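RNA polymerase ECF-subfamily sigma factor (Streptomyces venezuelae, PDB 6DXO) serves as an ECF sigma factor, probably directing RNA polymerase to promoters needed for aerial mycelium formation, and is held here in complex with an anti-sigma factor. Local coordinates at residues D24-Y29 with E46-A51; R28-R33 with T71-L76; Y32-G35 with T39-D42; Q104-L109 with G129-L134; M124-N127 with T133-Y136. All coordinates share one frame; numbering follows the deposited sequence.

Contact 1: D24-Y29 with E46-A51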
# COMPACT_ATOMS: atom_id res chain seq x y z
N ASP A 24 -3.42 1.33 2.65
CA ASP A 24 -3.37 2.00 3.96
C ASP A 24 -4.02 1.14 5.04
O ASP A 24 -3.58 1.11 6.19
CB ASP A 24 -4.05 3.37 3.92
CG ASP A 24 -3.21 4.43 3.19
OD1 ASP A 24 -1.96 4.35 3.21
OD2 ASP A 24 -3.81 5.35 2.61
N THR A 25 -5.08 0.43 4.67
CA THR A 25 -5.74 -0.45 5.63
C THR A 25 -4.84 -1.61 6.03
O THR A 25 -4.78 -1.97 7.22
CB THR A 25 -7.09 -0.99 5.08
OG1 THR A 25 -7.94 0.12 4.73
CG2 THR A 25 -7.78 -1.82 6.14
N VAL A 26 -4.15 -2.23 5.06
CA VAL A 26 -3.22 -3.32 5.35
C VAL A 26 -2.12 -2.78 6.25
O VAL A 26 -1.77 -3.37 7.28
CB VAL A 26 -2.62 -3.94 4.06
CG1 VAL A 26 -1.40 -4.81 4.36
CG2 VAL A 26 -3.70 -4.77 3.33
N TYR A 27 -1.59 -1.62 5.87
CA TYR A 27 -0.49 -1.02 6.64
C TYR A 27 -0.89 -0.78 8.08
O TYR A 27 -0.14 -1.09 9.02
CB TYR A 27 -0.08 0.27 5.96
CG TYR A 27 0.97 1.08 6.68
CD1 TYR A 27 2.30 0.69 6.67
CD2 TYR A 27 0.62 2.26 7.31
CE1 TYR A 27 3.29 1.50 7.33
CE2 TYR A 27 1.58 3.06 7.94
CZ TYR A 27 2.90 2.66 7.95
OH TYR A 27 3.82 3.47 8.58
N ARG A 28 -2.08 -0.23 8.28
CA ARG A 28 -2.58 0.06 9.62
C ARG A 28 -2.82 -1.19 10.45
O ARG A 28 -2.55 -1.19 11.63
CB ARG A 28 -3.82 0.95 9.59
CG ARG A 28 -3.51 2.37 9.08
CD ARG A 28 -4.68 3.28 9.35
NE ARG A 28 -5.71 3.17 8.32
CZ ARG A 28 -5.79 3.99 7.28
NH1 ARG A 28 -4.91 4.97 7.13
NH2 ARG A 28 -6.76 3.83 6.38
N TYR A 29 -3.29 -2.26 9.81
CA TYR A 29 -3.43 -3.52 10.54
C TYR A 29 -2.06 -4.01 11.05
O TYR A 29 -1.90 -4.42 12.22
CB TYR A 29 -4.11 -4.57 9.66
CG TYR A 29 -4.05 -5.95 10.29
CD1 TYR A 29 -4.93 -6.32 11.30
CD2 TYR A 29 -3.07 -6.87 9.90
CE1 TYR A 29 -4.87 -7.60 11.89
CE2 TYR A 29 -3.00 -8.14 10.48
CZ TYR A 29 -3.89 -8.48 11.48
OH TYR A 29 -3.80 -9.73 12.07
N GLU A 46 4.99 -7.20 1.05
CA GLU A 46 4.89 -8.66 0.96
C GLU A 46 3.44 -9.20 0.91
O GLU A 46 3.17 -10.19 0.22
CB GLU A 46 5.67 -9.33 2.08
CG GLU A 46 5.80 -10.84 1.92
CD GLU A 46 6.55 -11.23 0.64
OE1 GLU A 46 7.44 -10.46 0.22
OE2 GLU A 46 6.24 -12.30 0.06
N THR A 47 2.54 -8.57 1.65
CA THR A 47 1.13 -8.97 1.66
C THR A 47 0.55 -8.87 0.25
O THR A 47 -0.06 -9.80 -0.26
CB THR A 47 0.30 -8.12 2.63
OG1 THR A 47 0.71 -8.38 3.98
CG2 THR A 47 -1.18 -8.42 2.49
N PHE A 48 0.74 -7.71 -0.38
CA PHE A 48 0.24 -7.56 -1.74
C PHE A 48 0.92 -8.49 -2.75
O PHE A 48 0.26 -9.02 -3.67
CB PHE A 48 0.34 -6.10 -2.18
CG PHE A 48 -0.73 -5.23 -1.60
CD1 PHE A 48 -0.52 -4.57 -0.38
CD2 PHE A 48 -1.95 -5.10 -2.23
CE1 PHE A 48 -1.52 -3.78 0.17
CE2 PHE A 48 -2.95 -4.30 -1.69
CZ PHE A 48 -2.75 -3.64 -0.49
N LEU A 49 2.22 -8.69 -2.59
CA LEU A 49 2.95 -9.57 -3.50
C LEU A 49 2.44 -11.01 -3.43
O LEU A 49 2.37 -11.71 -4.45
CB LEU A 49 4.46 -9.50 -3.25
CG LEU A 49 5.17 -8.26 -3.81
CD1 LEU A 49 6.61 -8.21 -3.35
CD2 LEU A 49 5.09 -8.26 -5.33
N ARG A 50 2.07 -11.44 -2.23
CA ARG A 50 1.54 -12.79 -2.05
C ARG A 50 0.16 -12.93 -2.69
O ARG A 50 -0.12 -13.93 -3.36
CB ARG A 50 1.49 -13.15 -0.56
CG ARG A 50 1.05 -14.57 -0.28
CD ARG A 50 2.22 -15.53 -0.33
NE ARG A 50 3.09 -15.38 0.84
CZ ARG A 50 3.00 -16.14 1.93
NH1 ARG A 50 2.09 -17.09 2.00
NH2 ARG A 50 3.83 -15.94 2.94
N ALA A 51 -0.68 -11.91 -2.52
CA ALA A 51 -2.02 -11.92 -3.09
C ALA A 51 -1.91 -12.01 -4.60
O ALA A 51 -2.67 -12.72 -5.26
CB ALA A 51 -2.77 -10.66 -2.69

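Contact 2: R28-R33 with T71-L76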
# COMPACT_ATOMS: atom_id res chain seq x y z
N ARG A 28 -2.08 -0.23 8.28
CA ARG A 28 -2.58 0.06 9.62
C ARG A 28 -2.82 -1.19 10.45
O ARG A 28 -2.55 -1.19 11.63
CB ARG A 28 -3.82 0.95 9.59
CG ARG A 28 -3.51 2.37 9.08
CD ARG A 28 -4.68 3.28 9.35
NE ARG A 28 -5.71 3.17 8.32
CZ ARG A 28 -5.79 3.99 7.28
NH1 ARG A 28 -4.91 4.97 7.13
NH2 ARG A 28 -6.76 3.83 6.38
N TYR A 29 -3.29 -2.26 9.81
CA TYR A 29 -3.43 -3.52 10.54
C TYR A 29 -2.06 -4.01 11.05
O TYR A 29 -1.90 -4.42 12.22
CB TYR A 29 -4.11 -4.57 9.66
CG TYR A 29 -4.05 -5.95 10.29
CD1 TYR A 29 -4.93 -6.32 11.30
CD2 TYR A 29 -3.07 -6.87 9.90
CE1 TYR A 29 -4.87 -7.60 11.89
CE2 TYR A 29 -3.00 -8.14 10.48
CZ TYR A 29 -3.89 -8.48 11.48
OH TYR A 29 -3.80 -9.73 12.07
N ILE A 30 -1.07 -3.93 10.17
CA ILE A 30 0.28 -4.41 10.46
C ILE A 30 1.02 -3.49 11.46
O ILE A 30 1.73 -3.98 12.34
CB ILE A 30 1.11 -4.55 9.15
CG1 ILE A 30 0.51 -5.64 8.24
CG2 ILE A 30 2.56 -4.88 9.43
CD1 ILE A 30 1.26 -5.83 6.92
N TYR A 31 0.81 -2.19 11.32
CA TYR A 31 1.60 -1.15 12.00
C TYR A 31 1.72 -1.40 13.50
O TYR A 31 2.79 -1.23 14.10
CB TYR A 31 0.90 0.20 11.80
CG TYR A 31 1.69 1.41 12.25
CD1 TYR A 31 2.62 1.99 11.42
CD2 TYR A 31 1.47 2.00 13.51
CE1 TYR A 31 3.35 3.11 11.81
CE2 TYR A 31 2.21 3.13 13.90
CZ TYR A 31 3.14 3.67 13.05
OH TYR A 31 3.87 4.79 13.43
N TYR A 32 0.60 -1.79 14.10
CA TYR A 32 0.51 -1.86 15.56
C TYR A 32 0.96 -3.22 16.06
O TYR A 32 0.99 -3.45 17.28
CB TYR A 32 -0.92 -1.53 16.02
CG TYR A 32 -1.40 -0.12 15.68
CD1 TYR A 32 -1.25 0.93 16.58
CD2 TYR A 32 -2.03 0.15 14.46
CE1 TYR A 32 -1.72 2.23 16.26
CE2 TYR A 32 -2.48 1.42 14.14
CZ TYR A 32 -2.33 2.44 15.04
OH TYR A 32 -2.79 3.71 14.70
N ARG A 33 1.34 -4.10 15.13
CA ARG A 33 1.69 -5.49 15.43
C ARG A 33 3.16 -5.82 15.22
O ARG A 33 3.57 -6.96 15.42
CB ARG A 33 0.82 -6.47 14.63
CG ARG A 33 -0.62 -6.45 15.08
CD ARG A 33 -1.55 -7.17 14.11
NE ARG A 33 -2.89 -7.28 14.68
CZ ARG A 33 -3.77 -6.29 14.77
NH1 ARG A 33 -3.48 -5.07 14.31
NH2 ARG A 33 -4.96 -6.51 15.32
N THR A 71 -6.01 -11.38 6.12
CA THR A 71 -5.64 -12.70 6.57
C THR A 71 -4.23 -13.08 6.13
O THR A 71 -3.51 -13.73 6.86
CB THR A 71 -6.70 -13.77 6.17
OG1 THR A 71 -6.88 -13.77 4.75
CG2 THR A 71 -8.03 -13.44 6.80
N ILE A 72 -3.83 -12.63 4.94
CA ILE A 72 -2.45 -12.81 4.49
C ILE A 72 -1.45 -12.06 5.36
O ILE A 72 -0.40 -12.60 5.71
CB ILE A 72 -2.27 -12.38 3.01
CG1 ILE A 72 -2.93 -13.39 2.08
CG2 ILE A 72 -0.78 -12.21 2.67
CD1 ILE A 72 -3.14 -12.86 0.67
N ALA A 73 -1.76 -10.81 5.71
CA ALA A 73 -0.87 -10.01 6.53
C ALA A 73 -0.76 -10.66 7.90
O ALA A 73 0.31 -10.72 8.47
CB ALA A 73 -1.35 -8.56 6.64
N ARG A 74 -1.89 -11.13 8.41
CA ARG A 74 -1.90 -11.85 9.69
C ARG A 74 -0.93 -13.05 9.68
O ARG A 74 -0.15 -13.23 10.62
CB ARG A 74 -3.32 -12.30 10.06
CG ARG A 74 -3.37 -12.96 11.46
CD ARG A 74 -4.78 -13.32 11.85
NE ARG A 74 -5.43 -14.18 10.87
CZ ARG A 74 -6.74 -14.35 10.81
NH1 ARG A 74 -7.53 -13.71 11.66
NH2 ARG A 74 -7.27 -15.15 9.88
N ASN A 75 -0.95 -13.81 8.59
CA ASN A 75 -0.05 -14.95 8.38
C ASN A 75 1.41 -14.50 8.36
O ASN A 75 2.28 -15.13 8.96
CB ASN A 75 -0.37 -15.71 7.06
CG ASN A 75 -1.69 -16.52 7.09
OD1 ASN A 75 -2.12 -17.02 8.13
ND2 ASN A 75 -2.31 -16.65 5.92
N LEU A 76 1.69 -13.39 7.67
CA LEU A 76 3.05 -12.84 7.57
C LEU A 76 3.60 -12.31 8.89
O LEU A 76 4.77 -12.48 9.19
CB LEU A 76 3.11 -11.72 6.53
CG LEU A 76 3.09 -12.13 5.06
CD1 LEU A 76 2.85 -10.91 4.20
CD2 LEU A 76 4.39 -12.80 4.68

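Contact 3: Y32-G35 with T39-D42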
# COMPACT_ATOMS: atom_id res chain seq x y z
N TYR A 32 0.60 -1.79 14.10
CA TYR A 32 0.51 -1.86 15.56
C TYR A 32 0.96 -3.22 16.06
O TYR A 32 0.99 -3.45 17.28
CB TYR A 32 -0.92 -1.53 16.02
CG TYR A 32 -1.40 -0.12 15.68
CD1 TYR A 32 -1.25 0.93 16.58
CD2 TYR A 32 -2.03 0.15 14.46
CE1 TYR A 32 -1.72 2.23 16.26
CE2 TYR A 32 -2.48 1.42 14.14
CZ TYR A 32 -2.33 2.44 15.04
OH TYR A 32 -2.79 3.71 14.70
N ARG A 33 1.34 -4.10 15.13
CA ARG A 33 1.69 -5.49 15.43
C ARG A 33 3.16 -5.82 15.22
O ARG A 33 3.57 -6.96 15.42
CB ARG A 33 0.82 -6.47 14.63
CG ARG A 33 -0.62 -6.45 15.08
CD ARG A 33 -1.55 -7.17 14.11
NE ARG A 33 -2.89 -7.28 14.68
CZ ARG A 33 -3.77 -6.29 14.77
NH1 ARG A 33 -3.48 -5.07 14.31
NH2 ARG A 33 -4.96 -6.51 15.32
N VAL A 34 3.95 -4.83 14.82
CA VAL A 34 5.36 -5.08 14.58
C VAL A 34 6.19 -3.96 15.17
O VAL A 34 5.66 -2.90 15.53
CB VAL A 34 5.68 -5.21 13.08
CG1 VAL A 34 4.90 -6.37 12.47
CG2 VAL A 34 5.42 -3.90 12.35
N GLY A 35 7.49 -4.20 15.24
CA GLY A 35 8.41 -3.22 15.80
C GLY A 35 9.07 -2.45 14.68
O GLY A 35 10.09 -2.86 14.13
N THR A 39 9.55 -2.30 9.04
CA THR A 39 8.99 -3.64 9.02
C THR A 39 7.54 -3.62 8.56
O THR A 39 7.13 -4.46 7.75
CB THR A 39 9.11 -4.32 10.39
OG1 THR A 39 10.50 -4.44 10.73
CG2 THR A 39 8.48 -5.69 10.37
N ALA A 40 6.77 -2.66 9.05
CA ALA A 40 5.36 -2.55 8.66
C ALA A 40 5.23 -2.27 7.15
O ALA A 40 4.38 -2.84 6.47
CB ALA A 40 4.65 -1.48 9.47
N GLU A 41 6.12 -1.43 6.63
CA GLU A 41 6.12 -1.13 5.19
C GLU A 41 6.48 -2.38 4.39
O GLU A 41 5.83 -2.69 3.39
CB GLU A 41 7.11 0.00 4.86
CG GLU A 41 6.73 1.36 5.47
CD GLU A 41 7.88 2.37 5.45
OE1 GLU A 41 9.01 1.99 5.07
OE2 GLU A 41 7.65 3.53 5.83
N ASP A 42 7.52 -3.09 4.83
CA ASP A 42 7.98 -4.29 4.13
C ASP A 42 6.92 -5.40 4.10
O ASP A 42 6.71 -6.03 3.06
CB ASP A 42 9.27 -4.83 4.74
CG ASP A 42 10.48 -3.96 4.42
OD1 ASP A 42 10.37 -3.07 3.55
OD2 ASP A 42 11.55 -4.19 5.02
O HOH W 1 11.38 -2.01 11.57

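Contact 4: Q104-L109 with G129-L134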
# COMPACT_ATOMS: atom_id res chain seq x y z
N GLN A 104 16.95 6.89 -1.33
CA GLN A 104 15.73 6.25 -1.83
C GLN A 104 14.70 7.28 -2.30
O GLN A 104 14.17 7.19 -3.40
CB GLN A 104 15.11 5.33 -0.77
CG GLN A 104 14.04 4.42 -1.38
CD GLN A 104 13.49 3.37 -0.42
OE1 GLN A 104 12.34 2.96 -0.55
NE2 GLN A 104 14.32 2.93 0.53
N GLU A 105 14.43 8.26 -1.45
CA GLU A 105 13.51 9.33 -1.80
C GLU A 105 13.95 10.10 -3.04
O GLU A 105 13.12 10.48 -3.86
CB GLU A 105 13.35 10.30 -0.63
CG GLU A 105 12.41 11.45 -0.93
CD GLU A 105 12.07 12.25 0.31
OE1 GLU A 105 12.76 12.07 1.34
OE2 GLU A 105 11.11 13.05 0.25
N CYS A 106 15.26 10.34 -3.16
CA CYS A 106 15.76 11.08 -4.32
C CYS A 106 15.47 10.33 -5.62
O CYS A 106 14.90 10.89 -6.56
CB CYS A 106 17.26 11.37 -4.19
SG CYS A 106 17.91 12.54 -5.43
N VAL A 107 15.84 9.06 -5.69
CA VAL A 107 15.59 8.28 -6.91
C VAL A 107 14.10 8.11 -7.20
O VAL A 107 13.68 8.10 -8.35
CB VAL A 107 16.28 6.88 -6.89
CG1 VAL A 107 17.79 7.02 -6.81
CG2 VAL A 107 15.74 6.01 -5.77
N THR A 108 13.29 7.99 -6.15
CA THR A 108 11.85 7.82 -6.33
C THR A 108 11.23 9.08 -6.92
O THR A 108 10.53 9.04 -7.93
CB THR A 108 11.18 7.49 -5.00
OG1 THR A 108 11.76 6.28 -4.48
CG2 THR A 108 9.67 7.27 -5.19
N LEU A 109 11.52 10.22 -6.31
CA LEU A 109 11.01 11.49 -6.84
C LEU A 109 11.53 11.79 -8.25
O LEU A 109 10.76 12.17 -9.12
CB LEU A 109 11.37 12.63 -5.90
CG LEU A 109 10.72 12.69 -4.52
CD1 LEU A 109 11.51 13.65 -3.65
CD2 LEU A 109 9.27 13.12 -4.61
N GLY A 129 22.18 21.75 -5.97
CA GLY A 129 23.51 21.18 -5.87
C GLY A 129 23.52 19.90 -5.05
O GLY A 129 24.07 18.88 -5.48
N ALA A 130 22.91 19.95 -3.88
CA ALA A 130 22.79 18.78 -3.02
C ALA A 130 21.99 17.66 -3.70
O ALA A 130 22.28 16.49 -3.50
CB ALA A 130 22.15 19.15 -1.69
N ILE A 131 21.00 18.03 -4.51
CA ILE A 131 20.24 17.01 -5.26
C ILE A 131 21.11 16.35 -6.34
O ILE A 131 21.08 15.14 -6.53
CB ILE A 131 18.92 17.56 -5.88
CG1 ILE A 131 17.98 18.10 -4.80
CG2 ILE A 131 18.22 16.47 -6.73
CD1 ILE A 131 17.63 17.10 -3.72
N LYS A 132 21.89 17.15 -7.06
CA LYS A 132 22.76 16.56 -8.08
C LYS A 132 23.75 15.59 -7.46
O LYS A 132 24.01 14.52 -8.01
CB LYS A 132 23.47 17.64 -8.89
CG LYS A 132 22.57 18.37 -9.86
CD LYS A 132 23.34 19.43 -10.63
CE LYS A 132 22.39 20.33 -11.40
NZ LYS A 132 23.11 21.29 -12.27
N THR A 133 24.32 15.96 -6.32
CA THR A 133 25.22 15.07 -5.60
C THR A 133 24.47 13.81 -5.15
O THR A 133 24.95 12.69 -5.31
CB THR A 133 25.82 15.76 -4.36
OG1 THR A 133 26.63 16.86 -4.79
CG2 THR A 133 26.68 14.78 -3.58
N LEU A 134 23.28 14.01 -4.59
CA LEU A 134 22.50 12.92 -4.01
C LEU A 134 22.06 11.90 -5.03
O LEU A 134 22.11 10.69 -4.78
CB LEU A 134 21.30 13.49 -3.25
CG LEU A 134 20.40 12.51 -2.50
CD1 LEU A 134 21.22 11.54 -1.65
CD2 LEU A 134 19.38 13.27 -1.66

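Contact 5: M124-N127 with T133-Y136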
# COMPACT_ATOMS: atom_id res chain seq x y z
N MET A 124 12.38 17.93 -1.09
CA MET A 124 13.29 17.37 -0.09
C MET A 124 13.89 18.42 0.85
O MET A 124 14.53 18.06 1.85
CB MET A 124 14.40 16.56 -0.77
CG MET A 124 13.89 15.31 -1.48
SD MET A 124 15.19 14.21 -2.05
CE MET A 124 15.72 13.46 -0.49
N GLY A 125 13.68 19.69 0.54
CA GLY A 125 14.21 20.76 1.35
C GLY A 125 15.72 20.86 1.23
O GLY A 125 16.43 21.14 2.20
N LYS A 126 16.22 20.62 0.02
CA LYS A 126 17.64 20.70 -0.26
C LYS A 126 17.89 21.62 -1.45
O LYS A 126 16.96 21.98 -2.16
CB LYS A 126 18.20 19.30 -0.52
CG LYS A 126 17.91 18.33 0.61
CD LYS A 126 18.74 17.07 0.52
CE LYS A 126 19.08 16.57 1.92
NZ LYS A 126 20.08 15.47 1.87
N ASN A 127 19.14 22.04 -1.64
CA ASN A 127 19.45 22.85 -2.82
C ASN A 127 19.76 21.95 -4.00
O ASN A 127 20.13 20.79 -3.81
CB ASN A 127 20.62 23.80 -2.53
CG ASN A 127 21.90 23.07 -2.22
OD1 ASN A 127 22.46 22.39 -3.08
ND2 ASN A 127 22.38 23.20 -0.98
N THR A 133 24.32 15.96 -6.32
CA THR A 133 25.22 15.07 -5.60
C THR A 133 24.47 13.81 -5.15
O THR A 133 24.95 12.69 -5.31
CB THR A 133 25.82 15.76 -4.36
OG1 THR A 133 26.63 16.86 -4.79
CG2 THR A 133 26.68 14.78 -3.58
N LEU A 134 23.28 14.01 -4.59
CA LEU A 134 22.50 12.92 -4.01
C LEU A 134 22.06 11.90 -5.03
O LEU A 134 22.11 10.69 -4.78
CB LEU A 134 21.30 13.49 -3.25
CG LEU A 134 20.40 12.51 -2.50
CD1 LEU A 134 21.22 11.54 -1.65
CD2 LEU A 134 19.38 13.27 -1.66
N GLN A 135 21.61 12.36 -6.19
CA GLN A 135 21.15 11.45 -7.22
C GLN A 135 22.32 10.67 -7.79
O GLN A 135 22.17 9.53 -8.22
CB GLN A 135 20.42 12.20 -8.34
CG GLN A 135 21.31 13.03 -9.25
CD GLN A 135 20.50 13.77 -10.29
OE1 GLN A 135 19.28 13.65 -10.33
NE2 GLN A 135 21.18 14.53 -11.13
N TYR A 136 23.50 11.29 -7.79
CA TYR A 136 24.69 10.59 -8.26
C TYR A 136 25.06 9.47 -7.29
O TYR A 136 25.32 8.34 -7.71
CB TYR A 136 25.86 11.56 -8.47
CG TYR A 136 27.15 10.83 -8.76
CD1 TYR A 136 27.32 10.14 -9.96
CD2 TYR A 136 28.19 10.80 -7.84
CE1 TYR A 136 28.48 9.45 -10.23
CE2 TYR A 136 29.36 10.12 -8.10
CZ TYR A 136 29.50 9.45 -9.30
OH TYR A 136 30.66 8.76 -9.58

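Contact 1: D24-Y29 with E46-A51
Val-26 is the residue of 24-29 that meets 46-51, where it wedges its two methyl groups between Thr-47 and Phe-48. Two residues earlier, Asp-24 points away from 46-51 and forms a salt bridge with Lys-63 of the partner chain. Val-26 itself points at the second helix. Its CG1 lies anti to the backbone N (chi1 165°) and meets the methyl of Thr-47 tip to tip, CG1 to CG2 being 4.1 Å. The other branch goes to the aromatic ring: Val-26 CG2 is 4.0 Å from Phe-48 CE1 and 4.1 Å from CZ, an oblique approach in which the two side chains slide past each other in opposite directions. The branched, stiff valine suits a place where two different neighbours are met at once, one by each methyl, and an alanine here would probably leave the Thr-47 methyl without its mate and the Phe-48 ring with only CB against CE1, opening a gap where CG1 and CG2 had been. These are two successive helices of sigma-70 region 2, 12-31 and 37-53, joined through a short loop. Threonine can sit in this buried layer because its hydroxyl is satisfied within its own helix, OG1 bonding to Leu-43 O, while its methyl is left for Val-26. Phe-48 is further fixed by an edge-to-face stack with Tyr-19. Next along the first segment, Tyr-27 leads away from 46-51 to pack on Ala-40, Glu-41 and Thr-44. Arg-28 serves the partner chain, its NH1 bonded to Pro-56 O there. Tyr-29 reaches instead to helix 65-79.

Contact 2: R28-R33 with T71-L76
Tyr-29, with the largest buried surface of this contact, lays its ring against the turn of helix 65-79 that carries Ala-73 and Arg-74. Its ring stands off the first helix toward the second because CG is anti to the backbone N (chi1 170°). CD2 then comes to 4.1 Å from Ala-73 CB, and CE2 to 3.8 Å from Arg-74 N, both obliquely. The phenol oxygen goes farthest: Tyr-29 OH lies 3.3 Å from Arg-74 CB and equally close to its CG, so it is the aliphatic stalk of the arginine that borders the hydroxyl. The guanidinium plane of Arg-74 is turned 78° from the ring and leads away. Both helices belong to sigma-70 region 2, the helical domain that in this family binds core polymerase and recognises the -10 promoter element. Ala-73 is small enough to let the backbones approach, CA to CA 6.9 Å at Ile-30, and its methyl serves two neighbours, since Ile-30 also reaches it, CD1 to CB being 3.8 Å. The same methyl packs on Thr-47 of helix 37-53 as well. Arg-33, just past the helix end, grips the backbone of Tyr-29: its NH1 donates to Tyr-29 O over 2.7 Å, in the carbonyl plane on a lone pair, though bent, with an angle of 138° at the hydrogen. The same guanidinium also meets the ring, with Tyr-29 CE1 3.3 Å above its centre. A serine in place of the tyrosine would probably leave the Arg-74 stalk and the Arg-33 guanidinium each without its aromatic neighbour and open a gap beside Ala-73.

Contact 3: Y32-G35 with T39-D42
Val-34 directs its side chain at the first turn of helix 37-53, with one methyl for Ala-40 and its CB for Thr-39. With CG1 anti to the carbonyl carbon (chi1 -60°), CG2 falls in the crowded position between the backbone N and the carbonyl carbon, and this sets it 3.8 Å from the Ala-40 methyl CB and just as near the Ala-40 N. Thr-39 meets the valine with its carbon branch: CG2 is 3.9 Å from Val-34 CB. Its hydroxyl, on the other branch, is turned to a water that also binds the loop carbonyl. This water donates to Gly-35 O at 3.0 Å and is hydrogen-bonded to Thr-39 OG1 at 2.7 Å, spanning two oxygens that are themselves 3.8 Å apart. Threonine suits this edge because it offers a methyl to the apolar side and a hydroxyl to the water. Alanine, with its single methyl, fits a buried place with several close neighbours. The loop 32-35 thus folds back on the helix it leads into. Next to the contact, Asp-42, the first residue of the probable polymerase core-binding motif, forms a salt bridge with Arg-97 of helix 89-98, while Tyr-27 and Ile-30 of helix 12-31 pack on Ala-40.

Contact 4: Q104-L109 with G129-L134
Cys-106 and Leu-134 each swing their gamma atom anti to the backbone N (chi1 -169° and -177°), which carries the sulfur and the isobutyl group into the interface of helices 101-112 and 128-144. These helices belong to sigma-70 region 4, a helix-turn-helix domain, and 128-144 is the helix in the recognition position, which in this family probably reads the -35 promoter element. Cysteine is compact enough to let the two backbones come together here: its CB lies 3.7 Å from Leu-134 CG, and its SG 3.8 Å from the same carbon. The leucine therefore lies alongside the whole cysteine side chain. Its CD2 adds to the cover, at 3.8 Å from Cys-106 CB. Ile-131, three residues earlier and so on the same side of its helix, touches the sulfur more lightly with its CG2 branch, 4.2 Å from Cys-106 SG. Ile-131 also packs on Ala-121 of helix 117-124. All three side chains are buried and the contact is purely apolar. On another side of helix 101-112, Thr-108 borders Glu-61 of the partner chain. Threonine is tolerated at this buried position because its OG1 turns back to donate to Gln-104 O at 2.8 Å, reaching that oxygen from 41° above the carbonyl plane, while Thr-108 N donates to the same atom at 3.0 Å.

Contact 5: M124-N127 with T133-Y136
Apolar packing carries this contact, through Met-124 and Leu-134, whose side chains reach toward each other tip to tip. The methyl groups meet at 3.8 Å, Met-124 CE to Leu-134 CD2. Methionine suits the position because its unbranched chain can bend: it runs extended at first and then turns at the sulfur (chi3 75°), which brings CE round to the leucine. Along the way the same chain packs on Leu-109 of helix 101-112 and on Ile-131, so that it lies among three helices. Leu-134 meets the methionine with CD2, a methyl it shares with Cys-106.

A second touch is made by a charged side chain. Lys-126 NZ comes to 4.2 Å from the same Leu-134 CD2, at the border of the packing, but its polar end is satisfied elsewhere, by a hydrogen bond to Gln-102 OE1. A lysine can serve both tasks, since its side chain packs on Ile-131 while the ammonium group leaves for a polar partner.

Backbone turns and capping complete the arrangement. Gly-125 ends the preceding helix with a positive phi of 70°, a conformation that a residue without a side chain adopts easily, and the chain then changes direction. Asn-127 holds the N-cap position of helix 128-144, its OD1 accepting from Ala-130 N, which gives the first turn an acceptor for one of its N-H groups. Helix 117-124, this tight turn and helix 128-144 together form the helix-turn-helix of sigma-70 region 4.

In the fold
The contacts fall into two groups, one in each conserved sigma-70 region. Contacts 1, 2 and 3 lie in region 2: their centres are 7 Å (1 and 2), 8 Å (2 and 3) and 11 Å (1 and 3) apart. Thr-47, which also packs on Leu-76, joins contact 1 to contact 2, and Ala-40 joins contact 3 to both. Contacts 4 and 5, with centres 4 Å apart, share Leu-134 and lie in region 4. Between the groups, centres are 26 to 34 Å apart. The closest approach is about 7 Å between nearest atoms of contacts 3 and 4, the former holding the first residue of the probable core-binding motif. The partner chain reaches contacts 1 to 4.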